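Local coordinates for cellulosome anchoring protein cohesin region (Clostridium thermocellum, PDB 4DH2) that binds a type I dockerin through its cohesin domain, an interaction of the kind that attaches dockerin-bearing proteins to the cellulosome or cell surface, at the interface of chains A and B. Coordinates in Å, arbitrary orientation; residue numbers count along the deposited sequence, not the author numbering. Chains: chain A, Cellulosome anchoring protein cohesin region; chain B, Dockerin type 1.

The interface of chains A and B. Residues chain A 47-48, 94, 98, 146; chain B 18, 21-22, 25-26.
Helix 18-28, which runs out of the first EF-hand-like calcium loop of the type I dockerin, meets the cohesin here, with B:Lys25 and B:Arg26 reaching A:Asp94 and A:Gln98 around B:Val22; it illustrates how a dockerin helix pairs an apolar side chain with charged neighbours about one turn on. B:Lys25 and A:Asp94 meet tip to tip: the ammonium NZ of the extended lysine lies 2.7 Å from carboxylate oxygen OD2 in a salt bridge that uses the anti lone pair, away from OD1. A:Asp94 OD1 accepts a 2.8 Å hydrogen bond from the amide NE2 of A:Gln47, above the carboxylate plane, a bond within the cohesin that probably helps to hold the rotation of the acid. B:Arg26 crosses A:Gln98 at about a right angle and donates from NE to the amide oxygen OE1, at 2.8 Å and 156° at the hydrogen. The donor sits above the carbonyl plane, while the oxygen lies close to the guanidinium plane; NH2 adds weak bonds to A:Gln98 OE1 and A:Gln47 OE1. Beside these polar pairs B:Val22, with CG1 anti to the backbone N (chi1 174°), splays its two methyls: CG1 packs 3.5 Å from A:Leu146 CD2, and CG2 lies 3.8 Å from A:Ser48 CB. On the cohesin beta-sandwich the contact gathers the end of strand 88-94, the start of strand 48-54 and the loops holding A:Gln47, A:Gln98 and A:Leu146, against which the dockerin helix lays one flank.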
loop_
_atom_site.group_PDB
_atom_site.type_symbol
_atom_site.label_atom_id
_atom_site.label_comp_id
_atom_site.label_asym_id
_atom_site.label_seq_id
_atom_site.Cartn_x
_atom_site.Cartn_y
_atom_site.Cartn_z
ATOM N N GLN A 47 2.437 -4.427 -11.806
ATOM C CA GLN A 47 2.222 -5.747 -11.220
ATOM C C GLN A 47 1.847 -5.670 -9.751
ATOM O O GLN A 47 0.957 -6.399 -9.263
ATOM C CB GLN A 47 3.512 -6.557 -11.383
ATOM C CG GLN A 47 3.621 -7.808 -10.526
ATOM C CD GLN A 47 2.713 -8.905 -11.040
ATOM O OE1 GLN A 47 2.732 -9.230 -12.222
ATOM N NE2 GLN A 47 1.885 -9.443 -10.164
ATOM N N SER A 48 2.518 -4.790 -9.016
ATOM C CA SER A 48 2.291 -4.733 -7.589
ATOM C C SER A 48 2.647 -3.349 -7.045
ATOM O O SER A 48 3.566 -2.691 -7.556
ATOM C CB SER A 48 3.146 -5.763 -6.878
ATOM O OG SER A 48 2.997 -5.687 -5.462
ATOM N N ASP A 94 -1.441 -6.703 -5.803
ATOM C CA ASP A 94 -0.644 -7.584 -6.614
ATOM C C ASP A 94 -1.593 -8.307 -7.573
ATOM O O ASP A 94 -2.633 -8.800 -7.158
ATOM C CB ASP A 94 0.063 -8.623 -5.750
ATOM C CG ASP A 94 0.788 -9.669 -6.555
ATOM O OD1 ASP A 94 1.659 -9.288 -7.367
ATOM O OD2 ASP A 94 0.490 -10.900 -6.397
ATOM N N GLN A 98 -0.309 -13.810 -11.605
ATOM C CA GLN A 98 1.050 -13.753 -12.112
ATOM C C GLN A 98 1.241 -14.137 -13.558
ATOM O O GLN A 98 2.296 -14.663 -13.900
ATOM C CB GLN A 98 1.978 -14.621 -11.279
ATOM C CG GLN A 98 1.921 -14.319 -9.789
ATOM C CD GLN A 98 2.404 -12.917 -9.458
ATOM O OE1 GLN A 98 3.205 -12.327 -10.189
ATOM N NE2 GLN A 98 1.912 -12.372 -8.346
ATOM N N LEU A 146 9.456 -7.083 -12.289
ATOM C CA LEU A 146 9.949 -6.613 -10.991
ATOM C C LEU A 146 10.849 -5.393 -11.114
ATOM O O LEU A 146 11.580 -5.044 -10.166
ATOM C CB LEU A 146 10.689 -7.706 -10.217
ATOM C CG LEU A 146 9.949 -9.055 -10.173
ATOM C CD1 LEU A 146 10.728 -10.074 -9.358
ATOM C CD2 LEU A 146 8.575 -8.865 -9.626
ATOM N N ILE B 18 7.617 -5.511 -1.910
ATOM C CA ILE B 18 6.718 -6.155 -2.844
ATOM C C ILE B 18 7.438 -7.148 -3.753
ATOM O O ILE B 18 6.843 -8.128 -4.176
ATOM C CB ILE B 18 5.966 -5.143 -3.747
ATOM C CG1 ILE B 18 6.978 -4.220 -4.440
ATOM C CG2 ILE B 18 4.952 -4.378 -2.921
ATOM C CD1 ILE B 18 6.391 -3.322 -5.445
ATOM N N TYR B 21 7.330 -10.439 -2.197
ATOM C CA TYR B 21 5.961 -10.959 -2.224
ATOM C C TYR B 21 5.604 -11.570 -3.583
ATOM O O TYR B 21 5.055 -12.687 -3.674
ATOM C CB TYR B 21 4.993 -9.813 -1.907
ATOM C CG TYR B 21 3.541 -10.201 -1.737
ATOM C CD1 TYR B 21 3.158 -11.156 -0.811
ATOM C CD2 TYR B 21 2.552 -9.564 -2.475
ATOM C CE1 TYR B 21 1.841 -11.500 -0.653
ATOM C CE2 TYR B 21 1.217 -9.906 -2.318
ATOM C CZ TYR B 21 0.883 -10.878 -1.398
ATOM O OH TYR B 21 -0.431 -11.235 -1.216
ATOM N N VAL B 22 5.892 -10.838 -4.649
ATOM C CA VAL B 22 5.633 -11.335 -5.995
ATOM C C VAL B 22 6.441 -12.599 -6.267
ATOM O O VAL B 22 5.897 -13.601 -6.799
ATOM C CB VAL B 22 5.985 -10.258 -7.035
ATOM C CG1 VAL B 22 5.859 -10.807 -8.426
ATOM C CG2 VAL B 22 5.039 -9.028 -6.856
ATOM N N LYS B 25 4.890 -15.584 -4.383
ATOM C CA LYS B 25 3.709 -16.032 -5.130
ATOM C C LYS B 25 4.079 -16.839 -6.351
ATOM O O LYS B 25 3.485 -17.925 -6.601
ATOM C CB LYS B 25 2.819 -14.847 -5.529
ATOM C CG LYS B 25 1.864 -14.393 -4.430
ATOM C CD LYS B 25 0.759 -13.508 -5.017
ATOM C CE LYS B 25 -0.189 -12.875 -3.965
ATOM N NZ LYS B 25 -1.172 -11.831 -4.555
ATOM N N ARG B 26 5.024 -16.339 -7.143
ATOM C CA ARG B 26 5.436 -17.068 -8.346
ATOM C C ARG B 26 6.105 -18.364 -8.001
ATOM O O ARG B 26 5.952 -19.351 -8.694
ATOM C CB ARG B 26 6.384 -16.207 -9.184
ATOM C CG ARG B 26 5.635 -15.035 -9.783
ATOM C CD ARG B 26 6.562 -14.125 -10.616
ATOM N NE ARG B 26 5.775 -12.990 -11.053
ATOM C CZ ARG B 26 6.254 -11.944 -11.714
ATOM N NH1 ARG B 26 7.529 -11.925 -12.055
ATOM N NH2 ARG B 26 5.450 -10.944 -12.033
#